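Local coordinates for pentatricopeptide repeat-containing protein 10, chloroplastic (Zea mays, PDB 4M59) that binds specific single-stranded intergenic RNA segments of chloroplast atpH and psaJ transcripts and blocks exonucleases there, thereby stabilising the mRNAs, at residues 328-333 against 361-367; 320-324 against 339-343; 42-46 against 55-59; 122-126 against 150-154. The protein carries 4 engineered substitutions. All coordinates share one frame. Residues are numbered along the deposited sequence.

Interaction 1 of 4, residues 328-333 against 361-367; sequences GKKSRF and VSGKRGM. Engineered in segment 361-367: S362 (natural residue Cys). With nucleotides of chain C.
F333 (chi1 m) turns the edge of its ring to V361 and R365 O, burying more surface than any other residue here: CE1 lies 3.2 Å from V361 CG2, CE2 3.7 Å from R365 O, and CZ 3.8 Å from M367 CB. Segment 328-333 makes a type I turn from G328 to S331, closed by S331 N to G328 O at 2.6 Å; S331, at positive phi (53°), ends the helix in a Schellman motif, and R332 holds the N-cap position of helix 333-346. Segment 361-367 runs extended before a type II turn, K364 to M367, with G366 at positive phi. CA distances are 4.8 Å for G328-V361 and 5.3 Å for S331-S362. Such loops join the two helices of a pentatricopeptide repeat, here the predicted repeats 8 and 9, stacked side by side. The engineered S362 donates from OG to G328 O at 2.6 Å, and K364 CE comes within 3.0 Å of S331 OG. RNA meets the second loop: G363 CA sits 2.4 Å from O2' of U8 of chain C, a very tight approach, and K364 CA 3.6 Å from C4 of U8. R365 points away from segment 328-333 and forms a salt bridge with an RNA phosphate.

Interaction 2 of 4, residues 320-324 against 339-343; sequences YNLVL and MLGEM
M339, midway along helix 333-346, points its CB toward segment 320-324. Its side chain (chi1 t, chi3 m) brings CG to 3.7 Å from Y320 CD1 and SD to 3.7 Å from V323 CG1, while M339 CB meets L324 CD2 at 4.0 Å. The sulfur lies at the edge of the Y320 ring, 5.4 Å from its centroid, a Met-aromatic contact. Both segments are regular helix, running antiparallel at 172°, their segment axes approaching to 11.2 Å; CA atoms are nearest for L324-M339 (7.8 Å) and Y320-M343 (7.7 Å). This is the helical hairpin of a single pentatricopeptide repeat, the predicted repeat 8, in which long side chains span the wide interhelical gap. One turn further, E342 (chi1 and chi2 t) receives a weak hydrogen bond from Y320 OH at 3.1 Å to OE2. M343 (chi1 m, chi2 t, chi3 p) completes the sequence: its CG stands over one face of the Y320 ring, 3.7 Å from the centroid, as a CH-pi contact, and its SD, 4.6 Å from the same centroid, is oblique. L324 (chi1 m, chi2 t) places CD1 4.1 Å from M343 SD. F305 of the preceding repeat stacks edge-to-face with Y320.

Interaction 3 of 4, residues 42-46 against 55-59; sequences LLKAL and ALALL
L43, A55 and L58 carry most of the buried surface in this antiparallel helical hairpin, an element of the alpha-helical solenoid near the N-terminal end of the chain. The two helical segments run at 161° with axes 9.7 Å apart, and the closest CA pair, L43 to A55, is 5.2 Å, a close approach permitted by the small alanine. L43 (chi1 m, chi2 t) starts sideways, but its tip reaches across: CD2 lies 3.7 Å from A55 O and 4.2 Å from A55 CB, and CD1 is 4.1 Å from L59 CG. A55 CB points toward segment 42-46 and meets L46 CB at 4.0 Å. L58 (chi1 t, chi2 p) extends its CD2 among three leucines, 4.1 Å from L43 CD2 and 4.2 Å from L46 CD1. Helix 70-82 covers L43 and L59 through V76, while V12 of helix 8-16 packs on L42 and L46. The side chains that meet are all apolar, and their shortest pair is L42 CD1 to L58 CD2 at 3.8 Å.

Interaction 4 of 4, residues 122-126 against 150-154; sequences YERAL and VYGRM
Segment 122-126 is the first turn of helix 122-132, with L126 N bonded to Y122 O at 3.1 Å. Segment 150-154 begins on helix 141-151, and its backbone drifts to phi/psi -111°/0° at R153. The nearest CA atoms, of Y122 and V150, are 5.8 Å apart. Y122 (chi1 m) points toward the second segment and buries most: its CB lies 3.5 Å from V150 CG1, its CD2 3.6 Å from M154 CG, and its OH 3.5 Å from R153 CB. One turn on, L126 (chi1 m, chi2 t) places CD1 3.5 Å from Y151 CE1 and 3.9 Å from M154 CE, and its CD2 4.0 Å from V150 CG1. M154 (chi1 m, chi2 t, chi3 p) curls back to bring CE 3.7 Å from E123 OE2. The pairing joins the second helix of predicted repeat 2 to the end of the first helix of repeat 3, the inter-repeat packing that builds the pentatricopeptide superhelix. R153 NE forms a salt bridge with D149, and its NH2 another with an RNA phosphate. Between these segments the packing is thus largely apolar, whereas R153 directs its charged end away from segment 122-126, to D149 and the bound RNA.

How the interactions relate
The four contacts illustrate how a solenoid divides its packing. Interactions 2 and 3 join helices of hairpins, one within a repeat, the other near the N-terminal end; both are buried and lie about 14 and 16 Å, nearest atoms, from the RNA. Interactions 1 and 4 link successive repeats, are partly exposed and touch RNA. Helices 317-328 and 333-346 serve both interactions 1 and 2. The chemistry differs: leucine and alanine alone in interaction 3, sulfur and aromatic groups in interaction 2, an aromatic ring edge and an engineered serine's hydrogen bond in interaction 1, and apolar packing flanked by charge in interaction 4. R153 lies close to R365 of the second subunit, like charges beside RNA phosphates.

Interaction 1 of 4, residues 328-333 against 361-367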
loop_
_atom_site.group_PDB
_atom_site.type_symbol
_atom_site.label_atom_id
_atom_site.label_comp_id
_atom_site.label_asym_id
_atom_site.label_seq_id
_atom_site.Cartn_x
_atom_site.Cartn_y
_atom_site.Cartn_z
ATOM N N GLY A 328 13.184 -4.490 -7.896
ATOM C CA GLY A 328 13.489 -3.915 -6.612
ATOM C C GLY A 328 12.479 -4.331 -5.590
ATOM O O GLY A 328 12.812 -4.839 -4.535
ATOM N N LYS A 329 11.239 -4.190 -5.978
ATOM C CA LYS A 329 10.150 -4.449 -5.099
ATOM C C LYS A 329 10.061 -5.878 -4.750
ATOM O O LYS A 329 9.390 -6.242 -3.827
ATOM C CB LYS A 329 8.878 -4.033 -5.762
ATOM C CG LYS A 329 8.738 -2.581 -5.838
ATOM C CD LYS A 329 8.166 -2.172 -7.145
ATOM C CE LYS A 329 7.875 -0.709 -7.146
ATOM N NZ LYS A 329 8.778 0.072 -6.271
ATOM N N LYS A 330 10.728 -6.715 -5.536
ATOM C CA LYS A 330 10.777 -8.148 -5.271
ATOM C C LYS A 330 12.116 -8.464 -4.629
ATOM O O LYS A 330 12.368 -9.586 -4.196
ATOM C CB LYS A 330 10.608 -8.939 -6.567
ATOM C CG LYS A 330 9.193 -9.435 -6.810
ATOM C CD LYS A 330 8.162 -8.399 -6.396
ATOM C CE LYS A 330 6.841 -9.049 -6.023
ATOM N NZ LYS A 330 6.002 -9.326 -7.218
ATOM N N SER A 331 12.966 -7.448 -4.573
ATOM C CA SER A 331 14.274 -7.566 -3.965
ATOM C C SER A 331 15.042 -8.722 -4.545
ATOM O O SER A 331 15.670 -9.480 -3.828
ATOM C CB SER A 331 14.141 -7.762 -2.467
ATOM O OG SER A 331 13.691 -9.068 -2.197
ATOM N N ARG A 332 14.989 -8.861 -5.856
ATOM C CA ARG A 332 15.678 -9.960 -6.503
ATOM C C ARG A 332 17.122 -9.589 -6.720
ATOM O O ARG A 332 17.543 -9.316 -7.830
ATOM C CB ARG A 332 14.979 -10.346 -7.808
ATOM C CG ARG A 332 13.751 -11.236 -7.589
ATOM C CD ARG A 332 12.656 -11.003 -8.609
ATOM N NE ARG A 332 12.788 -11.822 -9.810
ATOM C CZ ARG A 332 11.988 -12.832 -10.120
ATOM N NH1 ARG A 332 12.185 -13.516 -11.236
ATOM N NH2 ARG A 332 10.991 -13.159 -9.318
ATOM N N PHE A 333 17.881 -9.577 -5.629
ATOM C CA PHE A 333 19.261 -9.107 -5.623
ATOM C C PHE A 333 20.148 -9.660 -6.739
ATOM O O PHE A 333 20.682 -8.901 -7.547
ATOM C CB PHE A 333 19.908 -9.378 -4.265
ATOM C CG PHE A 333 19.106 -8.869 -3.103
ATOM C CD1 PHE A 333 18.340 -7.722 -3.226
ATOM C CD2 PHE A 333 19.117 -9.535 -1.890
ATOM C CE1 PHE A 333 17.601 -7.251 -2.161
ATOM C CE2 PHE A 333 18.380 -9.068 -0.819
ATOM C CZ PHE A 333 17.618 -7.923 -0.955
ATOM N N VAL A 361 15.889 -0.889 -2.620
ATOM C CA VAL A 361 15.390 -2.258 -2.582
ATOM C C VAL A 361 14.611 -2.563 -1.311
ATOM O O VAL A 361 14.765 -1.890 -0.293
ATOM C CB VAL A 361 16.529 -3.278 -2.749
ATOM C CG1 VAL A 361 17.335 -3.399 -1.467
ATOM C CG2 VAL A 361 15.975 -4.630 -3.176
ATOM N N SER A 362 13.769 -3.587 -1.384
ATOM C CA SER A 362 12.940 -3.992 -0.258
ATOM C C SER A 362 13.741 -4.805 0.752
ATOM O O SER A 362 14.378 -5.795 0.396
ATOM C CB SER A 362 11.742 -4.796 -0.748
ATOM O OG SER A 362 11.645 -4.744 -2.161
ATOM N N GLY A 363 13.700 -4.383 2.009
ATOM C CA GLY A 363 14.401 -5.078 3.070
ATOM C C GLY A 363 14.210 -6.578 2.987
ATOM O O GLY A 363 13.158 -7.057 2.558
ATOM N N LYS A 364 15.229 -7.326 3.392
ATOM C CA LYS A 364 15.176 -8.781 3.337
ATOM C C LYS A 364 16.475 -9.402 3.839
ATOM O O LYS A 364 17.324 -8.716 4.403
ATOM C CB LYS A 364 14.884 -9.249 1.911
ATOM C CG LYS A 364 14.486 -10.711 1.805
ATOM C CD LYS A 364 15.037 -11.339 0.538
ATOM C CE LYS A 364 13.937 -11.574 -0.485
ATOM N NZ LYS A 364 14.292 -12.667 -1.434
ATOM N N ARG A 365 16.614 -10.706 3.634
ATOM C CA ARG A 365 17.796 -11.433 4.079
ATOM C C ARG A 365 18.911 -11.349 3.045
ATOM O O ARG A 365 18.681 -11.553 1.856
ATOM C CB ARG A 365 17.447 -12.895 4.349
ATOM C CG ARG A 365 18.353 -13.577 5.362
ATOM C CD ARG A 365 18.631 -15.012 4.964
ATOM N NE ARG A 365 17.886 -15.962 5.783
ATOM C CZ ARG A 365 18.447 -16.875 6.565
ATOM N NH1 ARG A 365 19.767 -16.966 6.634
ATOM N NH2 ARG A 365 17.689 -17.699 7.275
ATOM N N GLY A 366 20.123 -11.053 3.509
ATOM C CA GLY A 366 21.273 -10.961 2.634
ATOM C C GLY A 366 21.333 -9.656 1.865
ATOM O O GLY A 366 22.027 -9.551 0.856
ATOM N N MET A 367 20.603 -8.657 2.349
ATOM C CA MET A 367 20.563 -7.356 1.694
ATOM C C MET A 367 21.844 -6.566 1.930
ATOM O O MET A 367 22.261 -5.776 1.087
ATOM C CB MET A 367 19.356 -6.553 2.182
ATOM C CG MET A 367 19.412 -5.074 1.832
ATOM S SD MET A 367 17.899 -4.192 2.245
ATOM C CE MET A 367 18.387 -2.506 1.894
ATOM P P U C 8 6.767 -5.497 4.174
ATOM O OP1 U C 8 5.996 -4.235 4.311
ATOM O OP2 U C 8 7.010 -6.066 2.824
ATOM O "O5'" U C 8 8.167 -5.301 4.906
ATOM C "C5'" U C 8 8.250 -4.591 6.155
ATOM C "C4'" U C 8 9.638 -4.026 6.345
ATOM O "O4'" U C 8 10.509 -5.063 6.868
ATOM C "C3'" U C 8 10.307 -3.485 5.085
ATOM O "O3'" U C 8 10.968 -2.250 5.337
ATOM C "C2'" U C 8 11.267 -4.600 4.681
ATOM O "O2'" U C 8 12.422 -4.117 4.025
ATOM C "C1'" U C 8 11.640 -5.204 6.034
ATOM N N1 U C 8 11.967 -6.634 5.951
ATOM C C2 U C 8 13.068 -7.086 6.652
ATOM O O2 U C 8 13.769 -6.353 7.327
ATOM N N3 U C 8 13.315 -8.430 6.531
ATOM C C4 U C 8 12.594 -9.350 5.800
ATOM O O4 U C 8 12.947 -10.531 5.793
ATOM C C5 U C 8 11.469 -8.805 5.104
ATOM C C6 U C 8 11.201 -7.499 5.201
#

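Interaction 2 of 4, residues 320-324 against 339-343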
loop_
_atom_site.group_PDB
_atom_site.type_symbol
_atom_site.label_atom_id
_atom_site.label_comp_id
_atom_site.label_asym_id
_atom_site.label_seq_id
_atom_site.Cartn_x
_atom_site.Cartn_y
_atom_site.Cartn_z
ATOM N N TYR A 320 16.486 0.045 -18.586
ATOM C CA TYR A 320 17.064 -0.821 -17.582
ATOM C C TYR A 320 16.616 -0.460 -16.181
ATOM O O TYR A 320 16.260 -1.336 -15.417
ATOM C CB TYR A 320 18.584 -0.799 -17.679
ATOM C CG TYR A 320 19.187 -1.867 -18.559
ATOM C CD1 TYR A 320 19.178 -3.187 -18.173
ATOM C CD2 TYR A 320 19.800 -1.556 -19.750
ATOM C CE1 TYR A 320 19.735 -4.160 -18.955
ATOM C CE2 TYR A 320 20.355 -2.523 -20.534
ATOM C CZ TYR A 320 20.317 -3.822 -20.130
ATOM O OH TYR A 320 20.870 -4.802 -20.902
ATOM N N ASN A 321 16.638 0.823 -15.835
ATOM C CA ASN A 321 16.197 1.251 -14.516
ATOM C C ASN A 321 14.776 0.835 -14.269
ATOM O O ASN A 321 14.396 0.500 -13.163
ATOM C CB ASN A 321 16.248 2.762 -14.378
ATOM C CG ASN A 321 17.591 3.320 -14.645
ATOM O OD1 ASN A 321 17.732 4.474 -14.998
ATOM N ND2 ASN A 321 18.603 2.499 -14.467
ATOM N N LEU A 322 13.991 0.894 -15.325
ATOM C CA LEU A 322 12.608 0.514 -15.277
ATOM C C LEU A 322 12.524 -0.921 -14.830
ATOM O O LEU A 322 11.752 -1.260 -13.950
ATOM C CB LEU A 322 12.019 0.685 -16.671
ATOM C CG LEU A 322 10.558 0.421 -16.971
ATOM C CD1 LEU A 322 10.122 1.442 -17.956
ATOM C CD2 LEU A 322 10.345 -0.950 -17.562
ATOM N N VAL A 323 13.349 -1.763 -15.430
ATOM C CA VAL A 323 13.344 -3.182 -15.138
ATOM C C VAL A 323 13.877 -3.456 -13.747
ATOM O O VAL A 323 13.370 -4.300 -13.030
ATOM C CB VAL A 323 14.197 -3.942 -16.140
ATOM C CG1 VAL A 323 14.097 -5.412 -15.898
ATOM C CG2 VAL A 323 13.747 -3.631 -17.529
ATOM N N LEU A 324 14.907 -2.720 -13.369
ATOM C CA LEU A 324 15.503 -2.864 -12.059
ATOM C C LEU A 324 14.512 -2.521 -10.975
ATOM O O LEU A 324 14.422 -3.209 -9.968
ATOM C CB LEU A 324 16.741 -1.981 -11.949
ATOM C CG LEU A 324 17.905 -2.420 -12.826
ATOM C CD1 LEU A 324 18.970 -1.388 -12.866
ATOM C CD2 LEU A 324 18.467 -3.702 -12.316
ATOM N N MET A 339 22.086 -7.908 -13.908
ATOM C CA MET A 339 21.568 -6.945 -14.848
ATOM C C MET A 339 22.397 -5.686 -14.875
ATOM O O MET A 339 22.547 -5.063 -15.907
ATOM C CB MET A 339 20.123 -6.629 -14.517
ATOM C CG MET A 339 19.428 -5.845 -15.582
ATOM S SD MET A 339 17.711 -6.309 -15.701
ATOM C CE MET A 339 17.885 -7.987 -16.256
ATOM N N LEU A 340 22.949 -5.322 -13.721
ATOM C CA LEU A 340 23.813 -4.154 -13.622
ATOM C C LEU A 340 25.110 -4.382 -14.395
ATOM O O LEU A 340 25.679 -3.448 -14.959
ATOM C CB LEU A 340 24.119 -3.835 -12.159
ATOM C CG LEU A 340 25.104 -2.691 -11.906
ATOM C CD1 LEU A 340 24.635 -1.415 -12.587
ATOM C CD2 LEU A 340 25.294 -2.465 -10.414
ATOM N N GLY A 341 25.567 -5.629 -14.412
ATOM C CA GLY A 341 26.769 -5.988 -15.129
ATOM C C GLY A 341 26.544 -6.027 -16.620
ATOM O O GLY A 341 27.343 -5.513 -17.386
ATOM N N GLU A 342 25.461 -6.617 -17.041
ATOM C CA GLU A 342 25.154 -6.655 -18.437
ATOM C C GLU A 342 25.021 -5.276 -18.951
ATOM O O GLU A 342 25.357 -5.001 -20.066
ATOM C CB GLU A 342 23.841 -7.344 -18.606
ATOM C CG GLU A 342 23.353 -7.380 -19.996
ATOM C CD GLU A 342 22.078 -8.179 -20.142
ATOM O OE1 GLU A 342 21.841 -9.093 -19.340
ATOM O OE2 GLU A 342 21.296 -7.898 -21.058
ATOM N N MET A 343 24.503 -4.389 -18.122
ATOM C CA MET A 343 24.426 -3.001 -18.505
ATOM C C MET A 343 25.781 -2.532 -18.878
ATOM O O MET A 343 26.037 -2.298 -20.017
ATOM C CB MET A 343 23.917 -2.120 -17.382
ATOM C CG MET A 343 22.526 -2.351 -17.009
ATOM S SD MET A 343 22.003 -1.462 -15.593
ATOM C CE MET A 343 22.370 0.127 -16.145
#

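Interaction 3 of 4, residues 42-46 against 55-59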
loop_
_atom_site.group_PDB
_atom_site.type_symbol
_atom_site.label_atom_id
_atom_site.label_comp_id
_atom_site.label_asym_id
_atom_site.label_seq_id
_atom_site.Cartn_x
_atom_site.Cartn_y
_atom_site.Cartn_z
ATOM N N LEU A 42 -29.143 35.441 -13.789
ATOM C CA LEU A 42 -28.353 35.378 -12.566
ATOM C C LEU A 42 -27.550 34.088 -12.527
ATOM O O LEU A 42 -26.395 34.075 -12.103
ATOM C CB LEU A 42 -29.260 35.470 -11.340
ATOM C CG LEU A 42 -29.981 36.797 -11.119
ATOM C CD1 LEU A 42 -30.662 36.813 -9.758
ATOM C CD2 LEU A 42 -29.009 37.958 -11.248
ATOM N N LEU A 43 -28.177 33.003 -12.970
ATOM C CA LEU A 43 -27.531 31.698 -12.992
ATOM C C LEU A 43 -26.289 31.712 -13.878
ATOM O O LEU A 43 -25.224 31.240 -13.478
ATOM C CB LEU A 43 -28.508 30.626 -13.469
ATOM C CG LEU A 43 -29.781 30.455 -12.636
ATOM C CD1 LEU A 43 -30.349 29.056 -12.819
ATOM C CD2 LEU A 43 -29.506 30.738 -11.168
ATOM N N LYS A 44 -26.455 32.243 -15.084
ATOM C CA LYS A 44 -25.368 32.327 -16.049
ATOM C C LYS A 44 -24.224 33.155 -15.486
ATOM O O LYS A 44 -23.055 32.859 -15.736
ATOM C CB LYS A 44 -25.861 32.934 -17.361
ATOM C CG LYS A 44 -24.816 32.964 -18.466
ATOM C CD LYS A 44 -25.436 32.669 -19.823
ATOM C CE LYS A 44 -24.518 33.098 -20.953
ATOM N NZ LYS A 44 -24.847 32.408 -22.229
ATOM N N ALA A 45 -24.561 34.191 -14.726
ATOM C CA ALA A 45 -23.539 35.022 -14.118
ATOM C C ALA A 45 -22.841 34.329 -12.972
ATOM O O ALA A 45 -21.635 34.450 -12.812
ATOM C CB ALA A 45 -24.130 36.329 -13.646
ATOM N N LEU A 46 -23.593 33.609 -12.157
ATOM C CA LEU A 46 -22.999 32.965 -11.006
ATOM C C LEU A 46 -22.023 31.882 -11.430
ATOM O O LEU A 46 -21.076 31.595 -10.718
ATOM C CB LEU A 46 -24.079 32.390 -10.106
ATOM C CG LEU A 46 -24.975 33.423 -9.427
ATOM C CD1 LEU A 46 -26.258 32.798 -8.947
ATOM C CD2 LEU A 46 -24.259 34.042 -8.268
ATOM N N ALA A 55 -25.593 29.047 -7.604
ATOM C CA ALA A 55 -26.587 29.029 -8.653
ATOM C C ALA A 55 -27.597 27.941 -8.391
ATOM O O ALA A 55 -28.700 27.967 -8.905
ATOM C CB ALA A 55 -25.933 28.820 -9.972
ATOM N N LEU A 56 -27.211 26.977 -7.578
ATOM C CA LEU A 56 -28.099 25.897 -7.219
ATOM C C LEU A 56 -29.039 26.355 -6.129
ATOM O O LEU A 56 -30.224 26.092 -6.172
ATOM C CB LEU A 56 -27.285 24.718 -6.721
ATOM C CG LEU A 56 -27.697 23.313 -7.130
ATOM C CD1 LEU A 56 -26.957 22.334 -6.287
ATOM C CD2 LEU A 56 -29.159 23.112 -6.951
ATOM N N ALA A 57 -28.489 27.041 -5.147
ATOM C CA ALA A 57 -29.267 27.466 -4.008
ATOM C C ALA A 57 -30.357 28.425 -4.420
ATOM O O ALA A 57 -31.429 28.449 -3.833
ATOM C CB ALA A 57 -28.374 28.114 -3.004
ATOM N N LEU A 58 -30.064 29.246 -5.425
ATOM C CA LEU A 58 -31.033 30.207 -5.932
ATOM C C LEU A 58 -32.134 29.468 -6.675
ATOM O O LEU A 58 -33.315 29.776 -6.528
ATOM C CB LEU A 58 -30.353 31.213 -6.861
ATOM C CG LEU A 58 -31.205 32.385 -7.348
ATOM C CD1 LEU A 58 -31.864 33.094 -6.176
ATOM C CD2 LEU A 58 -30.360 33.355 -8.156
ATOM N N LEU A 59 -31.732 28.484 -7.467
ATOM C CA LEU A 59 -32.656 27.659 -8.206
ATOM C C LEU A 59 -33.674 27.075 -7.269
ATOM O O LEU A 59 -34.867 27.140 -7.501
ATOM C CB LEU A 59 -31.888 26.528 -8.850
ATOM C CG LEU A 59 -32.099 26.269 -10.327
ATOM C CD1 LEU A 59 -31.808 24.838 -10.565
ATOM C CD2 LEU A 59 -33.492 26.593 -10.753
#

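Interaction 4 of 4, residues 122-126 against 150-154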
loop_
_atom_site.group_PDB
_atom_site.type_symbol
_atom_site.label_atom_id
_atom_site.label_comp_id
_atom_site.label_asym_id
_atom_site.label_seq_id
_atom_site.Cartn_x
_atom_site.Cartn_y
_atom_site.Cartn_z
ATOM N N TYR A 122 -30.079 2.672 -12.012
ATOM C CA TYR A 122 -30.440 2.282 -13.369
ATOM C C TYR A 122 -31.948 2.190 -13.566
ATOM O O TYR A 122 -32.507 2.835 -14.448
ATOM C CB TYR A 122 -29.776 0.951 -13.720
ATOM C CG TYR A 122 -28.285 0.937 -13.475
ATOM C CD1 TYR A 122 -27.513 2.061 -13.728
ATOM C CD2 TYR A 122 -27.648 -0.195 -12.988
ATOM C CE1 TYR A 122 -26.150 2.055 -13.508
ATOM C CE2 TYR A 122 -26.288 -0.210 -12.761
ATOM C CZ TYR A 122 -25.543 0.920 -13.024
ATOM O OH TYR A 122 -24.187 0.917 -12.804
ATOM N N GLU A 123 -32.598 1.376 -12.743
ATOM C CA GLU A 123 -34.041 1.195 -12.833
ATOM C C GLU A 123 -34.767 2.532 -12.875
ATOM O O GLU A 123 -35.889 2.621 -13.370
ATOM C CB GLU A 123 -34.549 0.356 -11.661
ATOM C CG GLU A 123 -33.910 -1.019 -11.558
ATOM C CD GLU A 123 -34.448 -1.988 -12.594
ATOM O OE1 GLU A 123 -34.165 -3.199 -12.481
ATOM O OE2 GLU A 123 -35.149 -1.539 -13.523
ATOM N N ARG A 124 -34.119 3.569 -12.356
ATOM C CA ARG A 124 -34.701 4.902 -12.330
ATOM C C ARG A 124 -34.399 5.652 -13.619
ATOM O O ARG A 124 -35.203 6.455 -14.087
ATOM C CB ARG A 124 -34.174 5.692 -11.132
ATOM C CG ARG A 124 -35.179 6.662 -10.535
ATOM C CD ARG A 124 -35.045 8.043 -11.151
ATOM N NE ARG A 124 -36.207 8.398 -11.955
ATOM C CZ ARG A 124 -37.236 9.112 -11.508
ATOM N NH1 ARG A 124 -37.246 9.553 -10.260
ATOM N NH2 ARG A 124 -38.252 9.385 -12.312
ATOM N N ALA A 125 -33.227 5.388 -14.189
ATOM C CA ALA A 125 -32.811 6.036 -15.424
ATOM C C ALA A 125 -33.713 5.611 -16.575
ATOM O O ALA A 125 -34.050 6.412 -17.443
ATOM C CB ALA A 125 -31.360 5.703 -15.732
ATOM N N LEU A 126 -34.096 4.340 -16.578
ATOM C CA LEU A 126 -34.967 3.808 -17.611
ATOM C C LEU A 126 -36.357 4.419 -17.518
ATOM O O LEU A 126 -37.030 4.621 -18.526
ATOM C CB LEU A 126 -35.055 2.286 -17.506
ATOM C CG LEU A 126 -33.755 1.519 -17.741
ATOM C CD1 LEU A 126 -34.031 0.034 -17.899
ATOM C CD2 LEU A 126 -33.021 2.065 -18.955
ATOM N N VAL A 150 -26.569 1.933 -19.432
ATOM C CA VAL A 150 -27.370 1.548 -18.286
ATOM C C VAL A 150 -27.835 0.111 -18.419
ATOM O O VAL A 150 -27.845 -0.637 -17.463
ATOM C CB VAL A 150 -28.566 2.481 -18.111
ATOM C CG1 VAL A 150 -29.486 1.965 -17.060
ATOM C CG2 VAL A 150 -28.099 3.838 -17.727
ATOM N N TYR A 151 -28.217 -0.268 -19.633
ATOM C CA TYR A 151 -28.636 -1.633 -19.906
ATOM C C TYR A 151 -27.476 -2.586 -19.653
ATOM O O TYR A 151 -27.675 -3.714 -19.210
ATOM C CB TYR A 151 -29.095 -1.767 -21.360
ATOM C CG TYR A 151 -30.526 -1.353 -21.607
ATOM C CD1 TYR A 151 -31.515 -1.604 -20.672
ATOM C CD2 TYR A 151 -30.881 -0.714 -22.786
ATOM C CE1 TYR A 151 -32.823 -1.224 -20.901
ATOM C CE2 TYR A 151 -32.187 -0.333 -23.021
ATOM C CZ TYR A 151 -33.155 -0.591 -22.079
ATOM O OH TYR A 151 -34.456 -0.213 -22.312
ATOM N N GLY A 152 -26.268 -2.119 -19.940
ATOM C CA GLY A 152 -25.091 -2.952 -19.862
ATOM C C GLY A 152 -24.545 -3.195 -18.481
ATOM O O GLY A 152 -23.662 -4.008 -18.301
ATOM N N ARG A 153 -25.058 -2.457 -17.502
ATOM C CA ARG A 153 -24.554 -2.554 -16.139
ATOM C C ARG A 153 -25.579 -3.183 -15.205
ATOM O O ARG A 153 -25.335 -3.345 -14.013
ATOM C CB ARG A 153 -24.152 -1.173 -15.616
ATOM C CG ARG A 153 -23.462 -0.297 -16.649
ATOM C CD ARG A 153 -22.582 0.748 -15.985
ATOM N NE ARG A 153 -21.779 1.484 -16.959
ATOM C CZ ARG A 153 -20.452 1.531 -16.948
ATOM N NH1 ARG A 153 -19.773 0.883 -16.016
ATOM N NH2 ARG A 153 -19.807 2.226 -17.874
ATOM N N MET A 154 -26.732 -3.543 -15.762
ATOM C CA MET A 154 -27.787 -4.147 -14.984
ATOM C C MET A 154 -27.681 -5.644 -15.062
ATOM O O MET A 154 -27.813 -6.336 -14.063
ATOM C CB MET A 154 -29.147 -3.713 -15.514
ATOM C CG MET A 154 -29.404 -2.244 -15.394
ATOM S SD MET A 154 -30.769 -1.662 -16.389
ATOM C CE MET A 154 -32.126 -2.297 -15.447
#